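Local coordinates for protein S12 family peptidase (Streptomyces sp. 82F2, PDB 3WWX) that probably hydrolyses amide bonds with D-stereospecificity, as an amidohydrolase of the beta-lactamase-like S12 peptidase family, at residues Gly84-Asn89 and Phe163-Met168; Gly107-Ser110 and Asp114-Phe117; Tyr131-Pro136 and Pro198-Ala203. All coordinates share one frame; numbering follows the deposited sequence.

Interaction 1: residues Gly84-Asn89 and Phe163-Met168; sequences GVVRGN and FVLAGM
Val85 and Val86 share the same side-chain rotation, yet they present different methyls to helix 160-174: in Val85 the touching branch is CG1, which lies opposite the backbone N (chi1 174°), and in Val86 it is CG2, opposite the carbonyl carbon. On the helix, Leu165 holds CG opposite its carbonyl carbon, beside the backbone N (chi1 -71°), which sends its isobutyl group out towards the loop, while Met168 folds at chi3 (68°), bringing its terminal methyl round to Val85.

The closest approach is Val86 CG2 to Leu165 CD2 at 3.7 Å, with Leu165 CD1 at 3.9 Å from the same Val86 CG2, so this one methyl meets both ends of the leucine fork. Leu165 CD2 also lies 4.0 Å from Val85 CG1, the two side chains passing each other in opposite directions. Val85 and Met168 instead approach end on, with CG1 of Val85 4.0 Å from CE of Met168.

Leu165 and Met168 are three residues apart, close to one helical turn, and both point at the loop that follows helix 78-81, within the helical region of this beta-lactamase-like fold. No hydrogen bond crosses the contact, which is purely apolar. Val140 of helix 136-144 touches Val85, Leu165 and Met168, and Leu82 packs on both helix residues. The loop has polar ties of its own: Val86 is backbone-bonded to Gly93, and Arg87 forms a salt bridge with Glu79.

Interaction 2: residues Gly107-Ser110 and Asp114-Phe117; sequences GIYS and DPAF
Tyr109 meets Asp114 in a short-range van der Waals contact, where the loop after helix 98-102 runs up to the start of helix 115-121. The phenol oxygen does the touching: OH of Tyr109 lies 3.3 Å from CA of Asp114 and 4.0 Å from CD of Pro115. Asp114 N sits at the ring edge, near its plane. Although this N is 3.4 Å from Tyr109 OH, the angle is too poor for a hydrogen bond, and no other crosses between the segments. With CG opposite the backbone N (chi1 -174°), the tyrosine ring reaches across to the helix start.

His146 ties the pair together from outside, stacking on the Tyr109 ring and hydrogen-bonding through NE2 to Asp114 OD1. Ser110 OG turns elsewhere, to the backbone N of Asn160 in the Tyr-Ser-Asn sequence that matches the family's Tyr-X-Asn motif.

The other carboxylate oxygen, OD2 of Asp114, accepts from Phe117 N at 2.9 Å. This bond is fairly straight (160°) and arrives on the anti side, 18° out of the carboxylate plane. The helix start would be expected to stabilise the negative carboxylate, and Asp114 followed by Pro115 at the first helical position makes a classic aspartate N-cap.

Interaction 3: residues Tyr131-Pro136 and Pro198-Ala203; sequences YDTWTP and PGTRSA
Van der Waals contacts between Tyr131 and Ser202, and between Thr133 and Thr200, make up the meeting of the two loops; no hydrogen bond crosses it. At the first pair, the Tyr131 CE1 lies 3.7 Å from CB of Ser202 and 3.8 Å from its OG, with CB approaching the ring obliquely. The ring meets Ser202 along its CD1-CE1 side, not with its hydroxyl. At the second pair the threonines cross at a slant. CG2 of Thr200 is 3.8 Å from OG1 of Thr133 and 3.9 Å from CG2 of Thr133. This methyl of Thr200 is directed at its partner because chi1 of 56° sets CG2 opposite the carbonyl carbon.

The polar ends find their partners elsewhere. Tyr131 OH is hydrogen-bonded to Thr228 OG1, and ND2 of Asn230 bonds both Tyr131 O and Thr133 OG1. Since the Thr200 side chain also touches Asn230, that asparagine bridges the two loops at this largely exposed site.

On the 198-203 side, the guanidinium group of Arg201 lies over Pro198 O, which is 3.4 Å above its plane and offset towards the rim. Backbone bonding closes the loop there: Arg201 N donates to Pro198 O at 3.1 Å. Gly199 at the second position has phi/psi of 74°/-113°, and Thr200 is near the usual values for the third, which together identify a type II' beta turn.

How the interactions relate
Each contact touches the other two. Centres of interactions 1 and 2 are about 12 Å apart, joined by Leu165 CD1 and Ile108 CD1 at 3.6 Å. Interaction 3 lies about 19 Å, centre to centre, from each of the others. It reaches interaction 1 through Pro136 CB, 3.9 Å from Met168 CG, and interaction 2 through the edge-to-face rings of Phe117 and Trp134. In sequence, interaction 2 falls between the segments of interaction 1, whereas those of 1 and 3 alternate. No residue of the three contacts belongs to the octane 1,8-diamine pocket; the side chains of Ser110 (interaction 2) and Tyr131 (interaction 3) are about 12 and 14 Å from the diamine.

Interaction 1: residues Gly84-Asn89 and Phe163-Met168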
# COMPACT_ATOMS: atom_id res chain seq x y z
N GLY A 84 16.62 -18.19 -10.38
CA GLY A 84 15.64 -19.10 -10.92
C GLY A 84 14.18 -18.81 -10.60
O GLY A 84 13.31 -19.51 -11.08
N VAL A 85 13.92 -17.77 -9.82
CA VAL A 85 12.56 -17.53 -9.32
C VAL A 85 11.68 -16.86 -10.36
O VAL A 85 10.50 -17.19 -10.47
CB VAL A 85 12.59 -16.68 -8.03
CG1 VAL A 85 11.17 -16.29 -7.54
CG2 VAL A 85 13.31 -17.46 -6.94
N VAL A 86 12.23 -15.90 -11.09
CA VAL A 86 11.46 -15.16 -12.09
C VAL A 86 11.88 -15.66 -13.48
O VAL A 86 12.81 -15.11 -14.06
CB VAL A 86 11.67 -13.64 -11.93
CG1 VAL A 86 10.84 -12.85 -12.95
CG2 VAL A 86 11.29 -13.19 -10.50
N ARG A 87 11.24 -16.73 -13.98
CA ARG A 87 11.64 -17.36 -15.26
C ARG A 87 10.49 -17.83 -16.19
O ARG A 87 10.72 -18.36 -17.27
CB ARG A 87 12.52 -18.59 -14.98
CG ARG A 87 13.82 -18.29 -14.30
CD ARG A 87 14.73 -17.46 -15.21
NE ARG A 87 16.12 -17.52 -14.74
CZ ARG A 87 16.99 -18.46 -15.09
NH1 ARG A 87 16.64 -19.43 -15.93
NH2 ARG A 87 18.22 -18.43 -14.60
N GLY A 88 9.27 -17.65 -15.76
CA GLY A 88 8.17 -18.34 -16.42
C GLY A 88 7.56 -17.63 -17.60
O GLY A 88 7.27 -16.44 -17.54
N ASN A 89 7.36 -18.37 -18.69
CA ASN A 89 6.61 -17.92 -19.86
C ASN A 89 7.01 -16.52 -20.34
O ASN A 89 6.15 -15.70 -20.63
CB ASN A 89 5.10 -17.97 -19.55
CG ASN A 89 4.24 -18.22 -20.79
OD1 ASN A 89 4.72 -18.16 -21.91
ND2 ASN A 89 2.95 -18.47 -20.58
N PHE A 163 5.98 -6.59 -5.37
CA PHE A 163 6.30 -6.37 -3.96
C PHE A 163 6.37 -7.65 -3.15
O PHE A 163 7.08 -7.68 -2.16
CB PHE A 163 5.40 -5.30 -3.35
CG PHE A 163 5.90 -3.91 -3.66
CD1 PHE A 163 5.77 -3.39 -4.94
CD2 PHE A 163 6.53 -3.15 -2.69
CE1 PHE A 163 6.28 -2.15 -5.26
CE2 PHE A 163 7.03 -1.89 -3.02
CZ PHE A 163 6.89 -1.39 -4.30
N VAL A 164 5.72 -8.72 -3.59
CA VAL A 164 6.03 -10.03 -3.02
C VAL A 164 7.49 -10.41 -3.31
O VAL A 164 8.21 -10.86 -2.40
CB VAL A 164 5.04 -11.09 -3.52
CG1 VAL A 164 5.41 -12.47 -3.00
CG2 VAL A 164 3.63 -10.72 -3.07
N LEU A 165 7.95 -10.23 -4.54
CA LEU A 165 9.36 -10.42 -4.88
C LEU A 165 10.25 -9.51 -4.04
O LEU A 165 11.28 -9.95 -3.52
CB LEU A 165 9.56 -10.17 -6.37
CG LEU A 165 8.96 -11.26 -7.26
CD1 LEU A 165 8.85 -10.80 -8.67
CD2 LEU A 165 9.78 -12.55 -7.15
N ALA A 166 9.88 -8.24 -3.89
CA ALA A 166 10.70 -7.32 -3.10
C ALA A 166 10.86 -7.83 -1.66
O ALA A 166 11.95 -7.74 -1.08
CB ALA A 166 10.09 -5.94 -3.13
N GLY A 167 9.79 -8.36 -1.07
CA GLY A 167 9.87 -8.97 0.24
C GLY A 167 10.84 -10.14 0.26
O GLY A 167 11.58 -10.33 1.22
N MET A 168 10.81 -10.95 -0.78
CA MET A 168 11.72 -12.09 -0.87
C MET A 168 13.18 -11.61 -0.94
O MET A 168 14.07 -12.25 -0.36
CB MET A 168 11.36 -12.97 -2.07
CG MET A 168 10.05 -13.68 -1.87
SD MET A 168 9.38 -14.42 -3.38
CE MET A 168 10.57 -15.69 -3.66

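Interaction 2: residues Gly107-Ser110 and Asp114-Phe117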
# COMPACT_ATOMS: atom_id res chain seq x y z
N GLY A 107 7.17 -5.14 -15.60
CA GLY A 107 6.30 -5.87 -16.52
C GLY A 107 5.81 -7.20 -15.97
O GLY A 107 5.13 -7.94 -16.68
N ILE A 108 6.14 -7.53 -14.73
CA ILE A 108 5.81 -8.84 -14.18
C ILE A 108 4.29 -8.97 -13.93
O ILE A 108 3.66 -8.13 -13.31
CB ILE A 108 6.59 -9.12 -12.88
CG1 ILE A 108 8.11 -9.12 -13.13
CG2 ILE A 108 6.11 -10.40 -12.23
CD1 ILE A 108 8.94 -9.25 -11.89
N TYR A 109 3.71 -10.04 -14.43
CA TYR A 109 2.30 -10.35 -14.25
C TYR A 109 1.92 -10.28 -12.78
O TYR A 109 2.60 -10.86 -11.94
CB TYR A 109 2.05 -11.77 -14.79
CG TYR A 109 0.61 -12.19 -14.82
CD1 TYR A 109 -0.06 -12.57 -13.67
CD2 TYR A 109 -0.10 -12.23 -16.03
CE1 TYR A 109 -1.39 -12.95 -13.70
CE2 TYR A 109 -1.43 -12.61 -16.06
CZ TYR A 109 -2.07 -12.95 -14.89
OH TYR A 109 -3.39 -13.36 -14.90
N SER A 110 0.83 -9.58 -12.53
CA SER A 110 0.29 -9.41 -11.18
C SER A 110 -0.56 -10.62 -10.77
O SER A 110 -1.60 -10.89 -11.37
CB SER A 110 -0.54 -8.14 -11.12
OG SER A 110 -0.88 -7.87 -9.78
N ASP A 114 -4.68 -13.33 -11.73
CA ASP A 114 -4.81 -14.69 -12.23
C ASP A 114 -6.25 -15.15 -12.03
O ASP A 114 -6.79 -14.99 -10.95
CB ASP A 114 -3.87 -15.62 -11.50
CG ASP A 114 -4.13 -17.05 -11.83
OD1 ASP A 114 -3.68 -17.49 -12.91
OD2 ASP A 114 -4.78 -17.73 -11.01
N PRO A 115 -6.90 -15.73 -13.06
CA PRO A 115 -8.31 -16.08 -12.91
C PRO A 115 -8.61 -17.04 -11.77
O PRO A 115 -9.60 -16.84 -11.05
CB PRO A 115 -8.67 -16.67 -14.28
CG PRO A 115 -7.75 -15.94 -15.22
CD PRO A 115 -6.45 -15.83 -14.46
N ALA A 116 -7.80 -18.07 -11.58
CA ALA A 116 -8.04 -19.01 -10.47
C ALA A 116 -7.84 -18.33 -9.12
O ALA A 116 -8.61 -18.54 -8.17
CB ALA A 116 -7.16 -20.23 -10.60
N PHE A 117 -6.81 -17.50 -9.01
CA PHE A 117 -6.61 -16.75 -7.77
C PHE A 117 -7.81 -15.87 -7.48
O PHE A 117 -8.28 -15.80 -6.33
CB PHE A 117 -5.35 -15.88 -7.87
CG PHE A 117 -4.95 -15.21 -6.56
CD1 PHE A 117 -4.13 -15.86 -5.63
CD2 PHE A 117 -5.42 -13.95 -6.26
CE1 PHE A 117 -3.79 -15.24 -4.43
CE2 PHE A 117 -5.08 -13.34 -5.05
CZ PHE A 117 -4.26 -13.98 -4.15

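Interaction 3: residues Tyr131-Pro136 and Pro198-Ala203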
# COMPACT_ATOMS: atom_id res chain seq x y z
N TYR A 131 -9.07 -17.97 4.86
CA TYR A 131 -8.06 -18.24 5.88
C TYR A 131 -6.88 -19.07 5.37
O TYR A 131 -5.98 -19.41 6.15
CB TYR A 131 -8.70 -18.89 7.12
CG TYR A 131 -9.79 -18.03 7.72
CD1 TYR A 131 -9.54 -16.72 8.11
CD2 TYR A 131 -11.07 -18.51 7.90
CE1 TYR A 131 -10.51 -15.93 8.66
CE2 TYR A 131 -12.05 -17.72 8.46
CZ TYR A 131 -11.78 -16.43 8.81
OH TYR A 131 -12.75 -15.63 9.34
N ASP A 132 -6.87 -19.36 4.07
CA ASP A 132 -5.78 -20.15 3.48
C ASP A 132 -4.46 -19.38 3.55
O ASP A 132 -4.42 -18.14 3.41
CB ASP A 132 -6.07 -20.46 2.01
CG ASP A 132 -7.21 -21.45 1.82
OD1 ASP A 132 -7.83 -21.91 2.79
OD2 ASP A 132 -7.49 -21.70 0.64
N THR A 133 -3.38 -20.13 3.79
CA THR A 133 -2.05 -19.56 3.82
C THR A 133 -1.39 -19.65 2.47
O THR A 133 -1.32 -20.73 1.86
CB THR A 133 -1.17 -20.25 4.87
OG1 THR A 133 -1.68 -19.94 6.17
CG2 THR A 133 0.27 -19.77 4.78
N TRP A 134 -0.91 -18.51 2.00
CA TRP A 134 -0.19 -18.39 0.75
C TRP A 134 1.24 -18.01 1.04
O TRP A 134 1.50 -16.93 1.59
CB TRP A 134 -0.79 -17.28 -0.13
CG TRP A 134 -2.22 -17.50 -0.49
CD1 TRP A 134 -3.31 -17.24 0.29
CD2 TRP A 134 -2.71 -18.02 -1.71
NE1 TRP A 134 -4.45 -17.58 -0.38
CE2 TRP A 134 -4.12 -18.05 -1.62
CE3 TRP A 134 -2.11 -18.46 -2.90
CZ2 TRP A 134 -4.93 -18.51 -2.66
CZ3 TRP A 134 -2.90 -18.92 -3.92
CH2 TRP A 134 -4.30 -18.94 -3.80
N THR A 135 2.18 -18.86 0.66
CA THR A 135 3.58 -18.49 0.78
C THR A 135 3.95 -17.49 -0.31
O THR A 135 3.34 -17.46 -1.37
CB THR A 135 4.51 -19.69 0.65
OG1 THR A 135 4.38 -20.26 -0.66
CG2 THR A 135 4.19 -20.74 1.71
N PRO A 136 4.96 -16.66 -0.06
CA PRO A 136 5.40 -15.77 -1.14
C PRO A 136 5.76 -16.55 -2.40
O PRO A 136 5.38 -16.13 -3.49
CB PRO A 136 6.61 -15.05 -0.54
CG PRO A 136 6.27 -15.01 0.96
CD PRO A 136 5.59 -16.34 1.23
N PRO A 198 0.79 -8.69 10.41
CA PRO A 198 0.12 -9.85 11.01
C PRO A 198 0.55 -11.23 10.50
O PRO A 198 0.31 -12.23 11.18
CB PRO A 198 -1.36 -9.61 10.68
CG PRO A 198 -1.34 -8.73 9.47
CD PRO A 198 -0.14 -7.83 9.65
N GLY A 199 1.16 -11.31 9.33
CA GLY A 199 1.61 -12.60 8.82
C GLY A 199 0.43 -13.41 8.33
O GLY A 199 -0.19 -13.05 7.33
N THR A 200 0.13 -14.51 9.00
CA THR A 200 -1.06 -15.29 8.66
C THR A 200 -2.21 -15.07 9.65
O THR A 200 -3.28 -15.68 9.53
CB THR A 200 -0.75 -16.76 8.57
OG1 THR A 200 -0.20 -17.11 9.81
CG2 THR A 200 0.29 -17.04 7.51
N ARG A 201 -2.00 -14.21 10.63
CA ARG A 201 -3.03 -13.97 11.65
C ARG A 201 -4.23 -13.23 11.06
O ARG A 201 -4.05 -12.23 10.35
CB ARG A 201 -2.47 -13.15 12.79
CG ARG A 201 -1.39 -13.88 13.58
CD ARG A 201 -1.10 -13.23 14.92
NE ARG A 201 -0.96 -11.78 14.88
CZ ARG A 201 0.17 -11.13 14.66
NH1 ARG A 201 1.30 -11.80 14.45
NH2 ARG A 201 0.16 -9.79 14.65
N SER A 202 -5.44 -13.71 11.37
CA SER A 202 -6.65 -13.20 10.74
C SER A 202 -7.44 -12.20 11.57
O SER A 202 -8.31 -11.53 11.05
CB SER A 202 -7.57 -14.35 10.33
OG SER A 202 -8.14 -14.99 11.48
N ALA A 203 -7.17 -12.12 12.87
CA ALA A 203 -7.96 -11.27 13.75
C ALA A 203 -7.63 -9.81 13.57
O ALA A 203 -6.54 -9.45 13.12
CB ALA A 203 -7.77 -11.68 15.21